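Local coordinates for hypothetical conserved protein, GK1056 (Geobacillus kaustophilus, PDB 2QYH) that is of unknown function but belongs to the haloacid dehalogenase-like hydrolases and may act as a magnesium-dependent phosphatase, at residues I5-I10 with K200-F205; K79-R84 with D142-L147. One frame throughout, in Å; residues are numbered along the deposited sequence.

From the N terminus the chain enters strand 5-8, then runs through the neighbouring strands of the mixed sheet to strand 75-79 at its edge. Beyond it, residues 79-84 lead into helix 84-96 and the first two strands of the antiparallel sheet; contact 2 closes an inner loop when residues 142-147 come back against them. The chain then completes the antiparallel sheet with strands 165-171 and 174-179 and passes through helix 184-195 before returning as strand 202-206, where contact 1 closes the larger loop beside strand 5-8. Contact 2 thus falls wholly within the span of contact 1, without crossing. Contact 1 joins central strands of one sheet; contact 2 sets the connection out of the mixed sheet against the start of strand 145-148.

Contact 1 of 2, residues I5-I10 with K200-F205; sequences IVFFDI and KDVYAF
Ile-5 starts a parallel pairing with strand 202-206 in the centre of the Rossmann-like sheet of a haloacid dehalogenase-type fold: its N donates to Asp-201 O (3.1 Å) and its O accepts from Tyr-203 N. Its CG2 lies beside Val-202 CG1, the two side chains side by side and pointing the same way, on the face that helix 184-195 covers. Val-6 turns to the other face, where helix 246-253 packs. Its CG1, anti to the backbone N (chi1 -176°), meets Phe-205 CE2 at 3.8 Å, while CG2 approaches Tyr-203 CB. Phe-7 returns to the first face; its N binds Tyr-203 O at 2.9 Å, the donor tilted 33° from the carbonyl plane, and that same oxygen lies at the edge of the Phe-7 ring. Phe-7 O in turn accepts from Phe-205 N. Phe-8 and Phe-205 have planes 31° apart, and Phe-8 CE1 sits over one face of the Phe-205 ring, 3.7 Å from CD2. Asp-9, just past the strand end, matches the first aspartate of the family's DxDx(T/V) pattern, consistent with an active-site position; its OD1 forms a salt bridge with Lys-184. Asp-9 N makes a weak final bond to Phe-205 O, 3.3 Å away.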
loop_
_atom_site.group_PDB
_atom_site.type_symbol
_atom_site.label_atom_id
_atom_site.label_comp_id
_atom_site.label_asym_id
_atom_site.label_seq_id
_atom_site.Cartn_x
_atom_site.Cartn_y
_atom_site.Cartn_z
ATOM N N ILE D 5 8.467 -23.167 5.691
ATOM C CA ILE D 5 7.739 -21.972 5.307
ATOM C C ILE D 5 7.187 -21.338 6.567
ATOM O O ILE D 5 6.849 -22.037 7.520
ATOM C CB ILE D 5 6.583 -22.307 4.327
ATOM C CG1 ILE D 5 5.897 -21.019 3.865
ATOM C CG2 ILE D 5 5.596 -23.263 4.979
ATOM C CD1 ILE D 5 4.941 -21.220 2.691
ATOM N N VAL D 6 7.131 -20.014 6.586
ATOM C CA VAL D 6 6.603 -19.297 7.737
ATOM C C VAL D 6 5.498 -18.367 7.251
ATOM O O VAL D 6 5.692 -17.607 6.307
ATOM C CB VAL D 6 7.702 -18.447 8.447
ATOM C CG1 VAL D 6 7.120 -17.788 9.702
ATOM C CG2 VAL D 6 8.899 -19.320 8.806
ATOM N N PHE D 7 4.343 -18.444 7.901
ATOM C CA PHE D 7 3.193 -17.613 7.568
ATOM C C PHE D 7 3.033 -16.507 8.611
ATOM O O PHE D 7 3.264 -16.733 9.795
ATOM C CB PHE D 7 1.936 -18.477 7.523
ATOM C CG PHE D 7 1.851 -19.351 6.317
ATOM C CD1 PHE D 7 1.277 -18.879 5.143
ATOM C CD2 PHE D 7 2.361 -20.647 6.342
ATOM C CE1 PHE D 7 1.210 -19.691 4.006
ATOM C CE2 PHE D 7 2.299 -21.462 5.212
ATOM C CZ PHE D 7 1.724 -20.984 4.044
ATOM N N PHE D 8 2.635 -15.316 8.168
ATOM C CA PHE D 8 2.465 -14.175 9.064
ATOM C C PHE D 8 1.133 -13.484 8.854
ATOM O O PHE D 8 0.728 -13.255 7.720
ATOM C CB PHE D 8 3.546 -13.125 8.812
ATOM C CG PHE D 8 4.940 -13.598 9.075
ATOM C CD1 PHE D 8 5.473 -13.558 10.362
ATOM C CD2 PHE D 8 5.741 -14.058 8.031
ATOM C CE1 PHE D 8 6.790 -13.967 10.603
ATOM C CE2 PHE D 8 7.048 -14.468 8.261
ATOM C CZ PHE D 8 7.579 -14.422 9.548
ATOM N N ASP D 9 0.449 -13.156 9.942
ATOM C CA ASP D 9 -0.792 -12.414 9.832
ATOM C C ASP D 9 -0.245 -10.987 9.781
ATOM O O ASP D 9 0.917 -10.772 10.128
ATOM C CB ASP D 9 -1.666 -12.623 11.067
ATOM C CG ASP D 9 -2.969 -11.852 10.992
ATOM O OD1 ASP D 9 -3.636 -11.917 9.932
ATOM O OD2 ASP D 9 -3.326 -11.188 11.993
ATOM N N ILE D 10 -1.045 -10.015 9.357
ATOM C CA ILE D 10 -0.545 -8.647 9.245
ATOM C C ILE D 10 -0.571 -7.789 10.522
ATOM O O ILE D 10 0.475 -7.583 11.156
ATOM C CB ILE D 10 -1.273 -7.912 8.092
ATOM C CG1 ILE D 10 -1.077 -8.693 6.792
ATOM C CG2 ILE D 10 -0.713 -6.516 7.904
ATOM C CD1 ILE D 10 -1.985 -8.251 5.667
ATOM N N LYS D 200 5.322 -30.434 9.790
ATOM C CA LYS D 200 6.367 -30.246 10.793
ATOM C C LYS D 200 7.360 -29.147 10.400
ATOM O O LYS D 200 8.201 -28.737 11.202
ATOM C CB LYS D 200 7.128 -31.558 11.011
ATOM C CG LYS D 200 7.856 -32.048 9.777
ATOM C CD LYS D 200 8.886 -33.115 10.100
ATOM C CE LYS D 200 9.700 -33.457 8.855
ATOM N NZ LYS D 200 10.755 -34.479 9.107
ATOM N N ASP D 201 7.271 -28.676 9.163
ATOM C CA ASP D 201 8.168 -27.627 8.706
ATOM C C ASP D 201 7.401 -26.350 8.420
ATOM O O ASP D 201 7.929 -25.430 7.804
ATOM C CB ASP D 201 8.911 -28.069 7.451
ATOM C CG ASP D 201 9.786 -29.279 7.690
ATOM O OD1 ASP D 201 10.715 -29.203 8.520
ATOM O OD2 ASP D 201 9.540 -30.313 7.044
ATOM N N VAL D 202 6.153 -26.297 8.865
ATOM C CA VAL D 202 5.327 -25.120 8.655
ATOM C C VAL D 202 5.241 -24.335 9.961
ATOM O O VAL D 202 4.933 -24.899 11.000
ATOM C CB VAL D 202 3.900 -25.515 8.210
ATOM C CG1 VAL D 202 3.064 -24.268 7.928
ATOM C CG2 VAL D 202 3.974 -26.391 6.983
ATOM N N TYR D 203 5.523 -23.038 9.899
ATOM C CA TYR D 203 5.476 -22.167 11.070
ATOM C C TYR D 203 4.487 -21.039 10.809
ATOM O O TYR D 203 4.219 -20.705 9.659
ATOM C CB TYR D 203 6.853 -21.556 11.318
ATOM C CG TYR D 203 7.941 -22.565 11.557
ATOM C CD1 TYR D 203 8.403 -22.832 12.851
ATOM C CD2 TYR D 203 8.489 -23.283 10.499
ATOM C CE1 TYR D 203 9.396 -23.787 13.084
ATOM C CE2 TYR D 203 9.479 -24.242 10.717
ATOM C CZ TYR D 203 9.924 -24.492 12.012
ATOM O OH TYR D 203 10.887 -25.451 12.230
ATOM N N ALA D 204 3.948 -20.445 11.869
ATOM C CA ALA D 204 3.022 -19.326 11.716
ATOM C C ALA D 204 3.075 -18.400 12.927
ATOM O O ALA D 204 3.246 -18.850 14.051
ATOM C CB ALA D 204 1.592 -19.836 11.506
ATOM N N PHE D 205 2.941 -17.103 12.684
ATOM C CA PHE D 205 2.943 -16.105 13.752
ATOM C C PHE D 205 1.603 -15.386 13.727
ATOM O O PHE D 205 1.218 -14.821 12.703
ATOM C CB PHE D 205 4.064 -15.076 13.555
ATOM C CG PHE D 205 5.427 -15.589 13.889
ATOM C CD1 PHE D 205 6.158 -15.024 14.929
ATOM C CD2 PHE D 205 6.004 -16.609 13.141
ATOM C CE1 PHE D 205 7.454 -15.465 15.220
ATOM C CE2 PHE D 205 7.291 -17.059 13.419
ATOM C CZ PHE D 205 8.023 -16.487 14.460
#

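Contact 2 of 2, residues K79-R84 with D142-L147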
loop_
_atom_site.group_PDB
_atom_site.type_symbol
_atom_site.label_atom_id
_atom_site.label_comp_id
_atom_site.label_asym_id
_atom_site.label_seq_id
_atom_site.Cartn_x
_atom_site.Cartn_y
_atom_site.Cartn_z
ATOM N N LYS D 79 -7.215 -21.087 -6.430
ATOM C CA LYS D 79 -8.251 -20.073 -6.366
ATOM C C LYS D 79 -9.641 -20.677 -6.419
ATOM O O LYS D 79 -9.951 -21.498 -7.275
ATOM C CB LYS D 79 -8.069 -19.022 -7.463
ATOM C CG LYS D 79 -7.851 -19.547 -8.856
ATOM C CD LYS D 79 -7.635 -18.390 -9.818
ATOM C CE LYS D 79 -7.272 -18.882 -11.215
ATOM N NZ LYS D 79 -8.334 -19.768 -11.767
ATOM N N GLN D 80 -10.468 -20.264 -5.467
ATOM C CA GLN D 80 -11.830 -20.744 -5.347
ATOM C C GLN D 80 -12.814 -19.569 -5.365
ATOM O O GLN D 80 -13.079 -18.951 -4.336
ATOM C CB GLN D 80 -11.976 -21.519 -4.040
ATOM C CG GLN D 80 -13.297 -22.234 -3.858
ATOM C CD GLN D 80 -13.553 -22.598 -2.401
ATOM O OE1 GLN D 80 -12.652 -23.059 -1.690
ATOM N NE2 GLN D 80 -14.790 -22.397 -1.952
ATOM N N PRO D 81 -13.351 -19.234 -6.547
ATOM C CA PRO D 81 -14.307 -18.130 -6.654
ATOM C C PRO D 81 -15.600 -18.518 -5.955
ATOM O O PRO D 81 -15.860 -19.703 -5.726
ATOM C CB PRO D 81 -14.534 -18.001 -8.160
ATOM C CG PRO D 81 -13.299 -18.569 -8.762
ATOM C CD PRO D 81 -12.990 -19.748 -7.879
ATOM N N LEU D 82 -16.399 -17.517 -5.610
ATOM C CA LEU D 82 -17.697 -17.751 -4.992
ATOM C C LEU D 82 -18.585 -18.246 -6.136
ATOM O O LEU D 82 -18.398 -17.829 -7.282
ATOM C CB LEU D 82 -18.247 -16.437 -4.440
ATOM C CG LEU D 82 -18.281 -16.201 -2.929
ATOM C CD1 LEU D 82 -17.125 -16.905 -2.221
ATOM C CD2 LEU D 82 -18.252 -14.694 -2.685
ATOM N N ARG D 83 -19.528 -19.141 -5.843
ATOM C CA ARG D 83 -20.439 -19.655 -6.875
ATOM C C ARG D 83 -21.289 -18.510 -7.419
ATOM O O ARG D 83 -22.142 -17.974 -6.704
ATOM C CB ARG D 83 -21.350 -20.737 -6.292
ATOM C CG ARG D 83 -20.618 -22.010 -5.917
ATOM C CD ARG D 83 -21.524 -22.982 -5.186
ATOM N NE ARG D 83 -22.753 -23.250 -5.927
ATOM C CZ ARG D 83 -23.755 -23.990 -5.459
ATOM N NH1 ARG D 83 -23.668 -24.538 -4.254
ATOM N NH2 ARG D 83 -24.844 -24.175 -6.193
ATOM N N ARG D 84 -21.057 -18.141 -8.679
ATOM C CA ARG D 84 -21.785 -17.036 -9.301
ATOM C C ARG D 84 -23.297 -17.156 -9.116
ATOM O O ARG D 84 -23.980 -16.175 -8.814
ATOM C CB ARG D 84 -21.449 -16.948 -10.788
ATOM C CG ARG D 84 -21.962 -15.677 -11.435
ATOM C CD ARG D 84 -21.546 -15.584 -12.884
ATOM N NE ARG D 84 -21.947 -16.775 -13.622
ATOM C CZ ARG D 84 -21.886 -16.894 -14.944
ATOM N NH1 ARG D 84 -21.439 -15.886 -15.685
ATOM N NH2 ARG D 84 -22.276 -18.021 -15.527
ATOM N N ASP D 142 -14.587 -13.122 -11.653
ATOM C CA ASP D 142 -14.529 -14.087 -10.564
ATOM C C ASP D 142 -14.481 -13.289 -9.265
ATOM O O ASP D 142 -13.671 -12.375 -9.118
ATOM C CB ASP D 142 -13.276 -14.965 -10.651
ATOM C CG ASP D 142 -13.446 -16.145 -11.582
ATOM O OD1 ASP D 142 -14.603 -16.536 -11.852
ATOM O OD2 ASP D 142 -12.416 -16.695 -12.030
ATOM N N ILE D 143 -15.359 -13.626 -8.331
ATOM C CA ILE D 143 -15.399 -12.950 -7.048
ATOM C C ILE D 143 -14.915 -13.959 -6.025
ATOM O O ILE D 143 -15.352 -15.108 -6.034
ATOM C CB ILE D 143 -16.831 -12.505 -6.717
ATOM C CG1 ILE D 143 -17.327 -11.554 -7.805
ATOM C CG2 ILE D 143 -16.881 -11.850 -5.357
ATOM C CD1 ILE D 143 -16.407 -10.388 -8.065
ATOM N N TYR D 144 -14.005 -13.549 -5.149
ATOM C CA TYR D 144 -13.478 -14.473 -4.153
ATOM C C TYR D 144 -14.063 -14.254 -2.774
ATOM O O TYR D 144 -13.957 -15.115 -1.896
ATOM C CB TYR D 144 -11.957 -14.369 -4.088
ATOM C CG TYR D 144 -11.293 -14.739 -5.388
ATOM C CD1 TYR D 144 -10.810 -13.757 -6.255
ATOM C CD2 TYR D 144 -11.191 -16.073 -5.780
ATOM C CE1 TYR D 144 -10.242 -14.097 -7.481
ATOM C CE2 TYR D 144 -10.629 -16.424 -7.004
ATOM C CZ TYR D 144 -10.158 -15.435 -7.850
ATOM O OH TYR D 144 -9.609 -15.788 -9.061
ATOM N N GLN D 145 -14.702 -13.110 -2.592
ATOM C CA GLN D 145 -15.288 -12.780 -1.310
ATOM C C GLN D 145 -16.176 -11.571 -1.533
ATOM O O GLN D 145 -15.962 -10.798 -2.471
ATOM C CB GLN D 145 -14.170 -12.461 -0.315
ATOM C CG GLN D 145 -14.606 -12.267 1.113
ATOM C CD GLN D 145 -13.423 -12.226 2.064
ATOM O OE1 GLN D 145 -12.655 -13.191 2.156
ATOM N NE2 GLN D 145 -13.266 -11.109 2.777
ATOM N N ALA D 146 -17.187 -11.414 -0.690
ATOM C CA ALA D 146 -18.090 -10.287 -0.834
ATOM C C ALA D 146 -18.407 -9.714 0.528
ATOM O O ALA D 146 -18.050 -10.292 1.559
ATOM C CB ALA D 146 -19.374 -10.722 -1.543
ATOM N N LEU D 147 -19.072 -8.565 0.519
ATOM C CA LEU D 147 -19.454 -7.889 1.744
ATOM C C LEU D 147 -20.945 -7.611 1.716
ATOM O O LEU D 147 -21.469 -7.084 0.731
ATOM C CB LEU D 147 -18.688 -6.574 1.877
ATOM C CG LEU D 147 -17.185 -6.661 2.138
ATOM C CD1 LEU D 147 -16.554 -5.304 1.905
ATOM C CD2 LEU D 147 -16.930 -7.135 3.566
HETATM O O HOH W 1 -17.452 -15.721 -8.785
#
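Leu-82 and Ile-143 form the close-packed part of this contact, where the connection from the mixed sheet to helix 84-96 crosses the start of a strand of the antiparallel sheet at a classic beta bulge, Tyr-144 and Gln-145 both facing Met-104. Leu-82 N donates to Ile-143 O at 2.7 Å, nearly straight at 170°. A water completes the link, donating to Leu-82 O and accepting from Ile-143 N. The leucine's branches divide: CD1 rests near Tyr-144 O, whereas CD2 reaches Gln-145 CA (3.8 Å) and Ile-143 CG2. Toward the more exposed side, Pro-81 and Tyr-144 lie alongside each other, CG of the proline 3.8 Å from CE2 of the ring, and Pro-81 CG also touches the carboxylate carbon of Asp-142. Lys-79 crosses the ring's outer end obliquely, its CB 3.7 Å from Tyr-144 CE2 and its CD 3.4 Å from Tyr-144 OH. An alanine in place of Tyr-144 would probably open a gap beside Pro-81 CG and take away the surface against which Lys-79 CB and CD rest. Lys-79 and Asp-142 are exposed, and Lys-79 NZ stands 5.1 Å from Asp-142 OD2, too far for a salt bridge.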